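Local coordinates for envelope glycoprotein (Thogoto virus, PDB 5XEA), which drives fusion of the viral and host membranes as a trimeric fusogen related to baculovirus gp64, and probably also attaches the virus to its host-cell receptor, at the interface of chains A and B. Coordinates in Å, arbitrary orientation; residue numbers count along the deposited sequence, not the author numbering. Chains: chain A/B, Envelope glycoprotein.

Contact 1: the interface of chains A and B. Residues chain A 50, 68-70, 124, 433, 437; chain B 438-440.
B:Tyr439 is the plug of this contact, part of the trimer interface: just after helix 421-437 of its own chain, its phenol enters a groove on chain A made by strands 40-56 and 65-72 and the end of helix 421-437. Its CG takes the crowded position between backbone N and carbonyl carbon (chi1 52°). A:Trp50 meets one face of that ring with its six-membered edge, CZ3 lying 3.9 Å from B:Tyr439 CG, and the two planes stand 78° apart. The indole is itself held between A:Arg69 N on one face and A:Arg124 CG on the other. Along the phenol rim, A:Arg69 CB touches B:Tyr439 CE1 at 3.5 Å and A:Leu70 CG packs near CE2. Beside it B:Met438 crosses A:Met437 at about a right angle, B:Met438 CG to A:Met437 CB at 3.7 Å, while its SD reaches A:Leu70 CD1. At the polar rim A:Leu70 N gives a weak hydrogen bond to B:Tyr439 OH, the phenol hydroxyl, at 3.3 Å. The extended A:Arg124 is steadied within its own chain, A:Arg124 NH1 donating to A:Met437 O at 2.7 Å in the planes of both guanidinium and carbonyl. Water 1 bridges the chains, 2.6 Å from A:Met437 O and 2.7 Å from B:Met438 O.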
# COMPACT_ATOMS: atom_id res chain seq x y z
N TRP A 50 9.22 38.71 -13.06
CA TRP A 50 8.57 39.72 -12.23
C TRP A 50 8.86 41.07 -12.86
O TRP A 50 10.02 41.40 -13.13
CB TRP A 50 9.07 39.67 -10.79
CG TRP A 50 8.62 40.83 -9.91
CD1 TRP A 50 9.39 41.88 -9.47
CD2 TRP A 50 7.31 41.04 -9.34
NE1 TRP A 50 8.65 42.72 -8.69
CE2 TRP A 50 7.37 42.22 -8.59
CE3 TRP A 50 6.10 40.35 -9.41
CZ2 TRP A 50 6.27 42.73 -7.91
CZ3 TRP A 50 4.99 40.86 -8.73
CH2 TRP A 50 5.10 42.02 -7.97
N ALA A 68 2.73 46.05 -11.05
CA ALA A 68 3.72 45.06 -10.68
C ALA A 68 3.07 43.69 -10.78
O ALA A 68 2.00 43.47 -10.21
CB ALA A 68 4.27 45.33 -9.26
N ARG A 69 3.69 42.78 -11.54
CA ARG A 69 3.06 41.48 -11.74
C ARG A 69 4.06 40.48 -12.28
O ARG A 69 5.16 40.83 -12.74
CB ARG A 69 1.85 41.56 -12.69
CG ARG A 69 2.18 41.88 -14.16
CD ARG A 69 2.65 43.33 -14.35
NE ARG A 69 2.75 43.70 -15.77
CZ ARG A 69 3.45 44.75 -16.21
NH1 ARG A 69 4.13 45.53 -15.36
NH2 ARG A 69 3.49 45.01 -17.52
N LEU A 70 3.67 39.22 -12.18
CA LEU A 70 4.36 38.09 -12.79
C LEU A 70 3.83 37.88 -14.20
O LEU A 70 2.63 38.02 -14.44
CB LEU A 70 4.16 36.83 -11.96
CG LEU A 70 4.74 36.75 -10.53
CD1 LEU A 70 4.16 35.48 -9.84
CD2 LEU A 70 6.27 36.70 -10.58
N ARG A 124 11.80 39.75 -5.65
CA ARG A 124 10.60 40.55 -5.84
C ARG A 124 10.88 41.95 -5.29
O ARG A 124 11.08 42.14 -4.09
CB ARG A 124 9.41 39.89 -5.13
CG ARG A 124 8.16 40.74 -5.23
CD ARG A 124 7.08 40.28 -4.26
NE ARG A 124 5.96 41.21 -4.26
CZ ARG A 124 4.81 41.01 -3.62
NH1 ARG A 124 4.62 39.89 -2.93
NH2 ARG A 124 3.85 41.92 -3.70
N LEU A 433 8.29 29.59 -5.60
CA LEU A 433 7.80 30.92 -5.98
C LEU A 433 7.03 31.58 -4.84
O LEU A 433 7.11 32.80 -4.65
CB LEU A 433 6.94 30.83 -7.25
CG LEU A 433 6.28 32.14 -7.72
CD1 LEU A 433 7.36 33.16 -8.09
CD2 LEU A 433 5.33 31.93 -8.91
N MET A 437 8.11 35.20 -3.27
CA MET A 437 7.10 36.24 -3.43
C MET A 437 6.49 36.66 -2.10
O MET A 437 5.71 37.62 -2.07
CB MET A 437 5.99 35.78 -4.38
CG MET A 437 6.41 35.62 -5.82
SD MET A 437 6.87 37.21 -6.57
CE MET A 437 5.29 38.05 -6.56
N MET B 438 -1.12 36.49 -4.08
CA MET B 438 0.34 36.56 -4.10
C MET B 438 0.86 38.00 -4.28
O MET B 438 1.87 38.38 -3.68
CB MET B 438 0.88 35.68 -5.22
CG MET B 438 2.36 35.52 -5.16
SD MET B 438 2.87 34.31 -6.37
CE MET B 438 2.37 32.79 -5.53
N TYR B 439 0.18 38.80 -5.09
CA TYR B 439 0.50 40.23 -5.14
C TYR B 439 -0.77 41.02 -5.43
O TYR B 439 -1.75 40.49 -5.98
CB TYR B 439 1.60 40.55 -6.17
CG TYR B 439 1.33 39.99 -7.55
CD1 TYR B 439 0.68 40.76 -8.50
CD2 TYR B 439 1.70 38.70 -7.90
CE1 TYR B 439 0.40 40.27 -9.76
CE2 TYR B 439 1.43 38.18 -9.18
CZ TYR B 439 0.79 38.98 -10.11
OH TYR B 439 0.50 38.52 -11.37
N THR B 440 -0.76 42.29 -5.05
CA THR B 440 -1.88 43.16 -5.31
C THR B 440 -1.89 43.59 -6.77
O THR B 440 -0.84 43.77 -7.41
CB THR B 440 -1.83 44.37 -4.37
OG1 THR B 440 -3.09 45.05 -4.41
CG2 THR B 440 -0.72 45.34 -4.80
O HOH W 1 3.23 37.05 -1.71

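Contact 2: the interface of chains A and B. Residues chain A 341, 352-355; chain B 2-4, 6-8.
A disulfide joins two protomers here, beside a short stretch of backbone pairing. A:Cys355 SG and B:Cys2 SG are bonded at 2.0 Å. B:Cys2 points its sulfur anti to its carbonyl carbon (chi1 -61°), whereas A:Cys355 has SG almost eclipsed with its backbone N (chi1 -14°), a strained torsion on the chain A side of the bridge. A:Ser341 CB lies beside the link, 4.0 Å from B:Cys2 SG. Farther along, A:Leu352 and B:Thr8 face each other in antiparallel fashion. A:Leu352 N donates to a lone pair of B:Thr8 O at 3.0 Å and runs nearly straight. The return bond, B:Thr8 N to A:Leu352 O at 2.7 Å, is bent to 117° at the hydrogen, with the donor above the carbonyl plane. A cis peptide precedes B:Thr8, and B:Ala7 O comes within 3.1 Å of A:Leu352 O, a clash of two acceptors; the pairing is strained here, so this second bond carries less weight than the first. A:Leu352 CB packs against B:Thr8 CG2, the methyl occupying the crowded position between backbone N and carbonyl carbon. A:His353 turns an imidazole edge to the partner, A:His353 CD2 being 3.5 Å from B:Ala7 O in the ring plane. Water 2 connects A:Gln354 N with B:Thr6 O. In the fold, the N-terminal segment of chain B thus lies along strand 350-354 of chain A, beyond helices 282-327 and 331-335.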
# COMPACT_ATOMS: atom_id res chain seq x y z
N SER A 341 13.61 -62.28 6.80
CA SER A 341 12.37 -63.03 6.90
C SER A 341 11.74 -62.69 8.24
O SER A 341 12.42 -62.30 9.19
CB SER A 341 12.62 -64.54 6.78
OG SER A 341 11.42 -65.28 6.72
N LEU A 352 12.78 -60.83 13.12
CA LEU A 352 13.44 -60.82 11.82
C LEU A 352 14.61 -61.81 11.82
O LEU A 352 15.51 -61.71 12.66
CB LEU A 352 13.91 -59.41 11.47
CG LEU A 352 12.76 -58.43 11.20
CD1 LEU A 352 13.27 -56.99 11.00
CD2 LEU A 352 11.94 -58.90 10.00
N HIS A 353 14.58 -62.76 10.89
CA HIS A 353 15.69 -63.68 10.65
C HIS A 353 16.51 -63.16 9.48
O HIS A 353 15.95 -62.84 8.42
CB HIS A 353 15.19 -65.09 10.35
CG HIS A 353 14.22 -65.63 11.35
ND1 HIS A 353 13.27 -66.56 11.03
CD2 HIS A 353 14.07 -65.37 12.67
CE1 HIS A 353 12.56 -66.86 12.11
NE2 HIS A 353 13.03 -66.14 13.12
N GLN A 354 17.83 -63.09 9.65
CA GLN A 354 18.69 -62.51 8.62
C GLN A 354 19.00 -63.53 7.53
O GLN A 354 19.05 -64.74 7.77
CB GLN A 354 19.99 -62.00 9.25
CG GLN A 354 20.53 -60.71 8.63
CD GLN A 354 21.46 -60.96 7.45
OE1 GLN A 354 21.99 -62.06 7.29
NE2 GLN A 354 21.66 -59.94 6.63
N CYS A 355 19.18 -63.03 6.31
CA CYS A 355 19.58 -63.85 5.17
C CYS A 355 20.51 -63.09 4.24
O CYS A 355 20.56 -63.36 3.04
CB CYS A 355 18.35 -64.34 4.39
SG CYS A 355 16.78 -64.15 5.24
N CYS B 2 16.33 -68.96 4.63
CA CYS B 2 17.21 -68.18 5.49
C CYS B 2 17.82 -69.02 6.60
O CYS B 2 17.37 -70.12 6.88
CB CYS B 2 16.43 -67.01 6.09
SG CYS B 2 15.80 -65.88 4.84
N ASN B 3 18.86 -68.48 7.22
CA ASN B 3 19.46 -69.08 8.41
C ASN B 3 18.68 -68.57 9.61
O ASN B 3 18.92 -67.47 10.11
CB ASN B 3 20.94 -68.72 8.49
N THR B 4 17.71 -69.38 10.08
CA THR B 4 16.82 -68.95 11.16
C THR B 4 17.60 -68.67 12.44
O THR B 4 17.64 -67.52 12.91
CB THR B 4 15.75 -70.02 11.41
OG1 THR B 4 16.34 -71.13 12.10
CG2 THR B 4 15.16 -70.51 10.10
N THR B 6 19.30 -67.38 14.76
CA THR B 6 19.42 -66.25 15.69
C THR B 6 18.78 -64.98 15.14
O THR B 6 18.39 -64.89 13.97
CB THR B 6 20.89 -65.97 16.04
OG1 THR B 6 20.96 -65.04 17.14
CG2 THR B 6 21.63 -65.38 14.84
N ALA B 7 18.65 -64.02 16.05
CA ALA B 7 18.10 -62.67 15.83
C ALA B 7 16.65 -62.69 15.30
O ALA B 7 16.14 -63.76 14.93
CB ALA B 7 19.03 -61.89 14.88
N THR B 8 15.93 -61.56 15.30
CA THR B 8 16.19 -60.36 16.11
C THR B 8 14.84 -59.76 16.46
O THR B 8 13.83 -60.12 15.86
CB THR B 8 17.06 -59.30 15.39
OG1 THR B 8 16.97 -58.04 16.08
CG2 THR B 8 16.64 -59.13 13.94
O HOH W 2 19.44 -63.39 12.21

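Contact 3: the interface of chains A and B. Residues chain A 294-295, 298-299; chain B 205-207, 223-225, 230, 404, 406-407.
Aromatic packing dominates this contact, in which A:Phe294, its CG anti to the backbone N (chi1 176°), pushes off a long helix into a pocket of chain B. B:Gln225 CB lies over one face of its ring, 3.7 Å from the centroid. B:Phe207 and B:Phe230 each cross the A:Phe294 side chain at about a right angle, B:Phe207 bringing CD2 to within 3.4 Å of A:Phe294 CE1, B:Phe230 bringing CD1 to 3.6 Å from A:Phe294 CD2. B:Phe223 contributes its backbone carbonyl region at the phenyl edge, and B:Cys224, bonded to B:Cys206 within chain B, adds its CA nearby. One turn on, A:Gly298 serves as a flat landing for two rings: its CA is 3.6 Å from the centroid of B:Phe207 and 3.8 Å from that of the six-membered ring of B:Trp404. The indole also rests one face against B:Phe207 CZ and the other against B:Pro406 N, which should fix its rotation. Polar contacts are fewer. The carboxylate of A:Glu295 sits at the indole edge and accepts a weak hydrogen bond at OE1 from B:Ser407 N, 3.4 Å away. A:Glu295 OE2 holds water 3 at 2.7 Å, and that water also reaches the amide oxygen OE1 of B:Gln225. Helix 282-327 of chain A therefore docks against strands 197-209, 221-226 and 229-233 of chain B, with B:Trp404, B:Pro406 and B:Ser407 covering its flank.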
# COMPACT_ATOMS: atom_id res chain seq x y z
N PHE A 294 -6.14 -14.70 6.76
CA PHE A 294 -7.21 -15.68 6.71
C PHE A 294 -6.84 -16.86 5.81
O PHE A 294 -7.06 -18.03 6.17
CB PHE A 294 -8.51 -15.02 6.24
CG PHE A 294 -9.64 -15.98 6.08
CD1 PHE A 294 -10.39 -16.38 7.18
CD2 PHE A 294 -9.96 -16.51 4.83
CE1 PHE A 294 -11.44 -17.30 7.03
CE2 PHE A 294 -11.01 -17.43 4.69
CZ PHE A 294 -11.75 -17.80 5.79
N GLU A 295 -6.27 -16.58 4.63
CA GLU A 295 -5.96 -17.66 3.71
C GLU A 295 -4.82 -18.53 4.23
O GLU A 295 -4.84 -19.76 4.06
CB GLU A 295 -5.64 -17.09 2.33
CG GLU A 295 -6.77 -16.25 1.73
CD GLU A 295 -7.91 -17.09 1.17
OE1 GLU A 295 -7.64 -18.19 0.66
OE2 GLU A 295 -9.08 -16.64 1.23
N GLY A 298 -6.32 -20.82 6.90
CA GLY A 298 -7.05 -21.89 6.24
C GLY A 298 -6.14 -22.93 5.61
O GLY A 298 -6.40 -24.13 5.67
N LEU A 299 -5.06 -22.47 4.97
CA LEU A 299 -4.03 -23.40 4.49
C LEU A 299 -3.46 -24.23 5.63
O LEU A 299 -3.20 -25.43 5.46
CB LEU A 299 -2.92 -22.64 3.77
CG LEU A 299 -3.31 -22.12 2.39
CD1 LEU A 299 -2.23 -21.18 1.84
CD2 LEU A 299 -3.54 -23.28 1.45
N SER B 205 -17.78 -17.75 8.40
CA SER B 205 -16.68 -18.68 8.49
C SER B 205 -15.45 -17.99 9.07
O SER B 205 -15.04 -16.92 8.60
CB SER B 205 -16.36 -19.27 7.12
OG SER B 205 -16.09 -18.25 6.17
N CYS B 206 -14.90 -18.58 10.12
CA CYS B 206 -13.68 -18.12 10.77
C CYS B 206 -12.78 -19.32 11.00
O CYS B 206 -13.25 -20.44 11.24
CB CYS B 206 -13.96 -17.45 12.12
SG CYS B 206 -15.09 -16.06 12.08
N PHE B 207 -11.47 -19.08 10.94
CA PHE B 207 -10.49 -20.05 11.41
C PHE B 207 -10.00 -19.58 12.77
O PHE B 207 -9.55 -18.43 12.92
CB PHE B 207 -9.34 -20.19 10.42
CG PHE B 207 -9.74 -20.93 9.17
CD1 PHE B 207 -9.92 -22.32 9.19
CD2 PHE B 207 -9.96 -20.24 8.00
CE1 PHE B 207 -10.31 -23.00 8.05
CE2 PHE B 207 -10.35 -20.91 6.85
CZ PHE B 207 -10.52 -22.31 6.88
N PHE B 223 -9.63 -15.50 12.61
CA PHE B 223 -9.55 -14.82 11.33
C PHE B 223 -10.77 -15.20 10.51
O PHE B 223 -11.00 -16.39 10.26
CB PHE B 223 -8.27 -15.21 10.58
CG PHE B 223 -7.02 -15.11 11.41
CD1 PHE B 223 -6.65 -16.15 12.25
CD2 PHE B 223 -6.23 -13.97 11.36
CE1 PHE B 223 -5.50 -16.06 13.01
CE2 PHE B 223 -5.08 -13.88 12.12
CZ PHE B 223 -4.71 -14.92 12.95
N CYS B 224 -11.54 -14.21 10.09
CA CYS B 224 -12.80 -14.49 9.43
C CYS B 224 -12.84 -13.90 8.04
O CYS B 224 -12.12 -12.94 7.72
CB CYS B 224 -13.98 -13.95 10.24
SG CYS B 224 -13.90 -14.39 11.97
N GLN B 225 -13.71 -14.47 7.23
CA GLN B 225 -14.04 -13.95 5.92
C GLN B 225 -15.54 -13.70 5.88
O GLN B 225 -16.32 -14.49 6.42
CB GLN B 225 -13.64 -14.91 4.79
CG GLN B 225 -14.33 -14.63 3.47
CD GLN B 225 -13.86 -15.53 2.33
OE1 GLN B 225 -13.25 -16.58 2.55
NE2 GLN B 225 -14.16 -15.13 1.10
N PHE B 230 -12.10 -9.37 5.00
CA PHE B 230 -11.39 -10.29 5.88
C PHE B 230 -10.93 -9.50 7.09
O PHE B 230 -10.45 -8.37 6.96
CB PHE B 230 -10.18 -10.96 5.19
CG PHE B 230 -10.53 -11.68 3.91
CD1 PHE B 230 -10.66 -13.06 3.87
CD2 PHE B 230 -10.75 -10.96 2.73
CE1 PHE B 230 -10.98 -13.71 2.69
CE2 PHE B 230 -11.07 -11.60 1.55
CZ PHE B 230 -11.18 -12.99 1.53
N TRP B 404 -10.53 -27.56 3.29
CA TRP B 404 -10.81 -26.18 2.91
C TRP B 404 -9.87 -25.81 1.77
O TRP B 404 -8.67 -26.08 1.83
CB TRP B 404 -10.64 -25.24 4.09
CG TRP B 404 -10.76 -23.80 3.73
CD1 TRP B 404 -11.91 -23.04 3.72
CD2 TRP B 404 -9.70 -22.93 3.33
NE1 TRP B 404 -11.61 -21.76 3.34
CE2 TRP B 404 -10.27 -21.66 3.09
CE3 TRP B 404 -8.32 -23.10 3.15
CZ2 TRP B 404 -9.51 -20.56 2.69
CZ3 TRP B 404 -7.57 -22.01 2.75
CH2 TRP B 404 -8.16 -20.76 2.52
N PRO B 406 -8.37 -22.82 -0.81
CA PRO B 406 -8.18 -21.37 -0.92
C PRO B 406 -8.87 -20.82 -2.16
O PRO B 406 -9.31 -21.55 -3.05
CB PRO B 406 -6.66 -21.21 -1.01
CG PRO B 406 -6.19 -22.49 -1.60
CD PRO B 406 -7.12 -23.56 -1.05
N SER B 407 -8.93 -19.50 -2.21
CA SER B 407 -9.60 -18.79 -3.28
C SER B 407 -9.02 -17.38 -3.34
O SER B 407 -8.64 -16.81 -2.32
CB SER B 407 -11.11 -18.74 -3.07
OG SER B 407 -11.78 -18.21 -4.20
O HOH W 3 -11.33 -17.62 0.23

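Contacts 1, 2 and 3 share no residues and fall roughly along one line: the C-alpha centres of contacts 1 and 2 are about 106 Å apart, with contact 3 between them, about 61 Å from contact 1 and 54 Å from contact 2. Each uses other elements, among them helix 421-437 with strands 40-56 and 65-72 at one end, helix 282-327 with strands 197-209, 221-226 and 229-233 in the middle, and the N-terminal segment with strands 340-344 and 350-354 at the far end. Repeated in each copy of the trimer, they tie the elongated assembly together, non-covalently at contacts 1 and 3 and by a disulfide at contact 2.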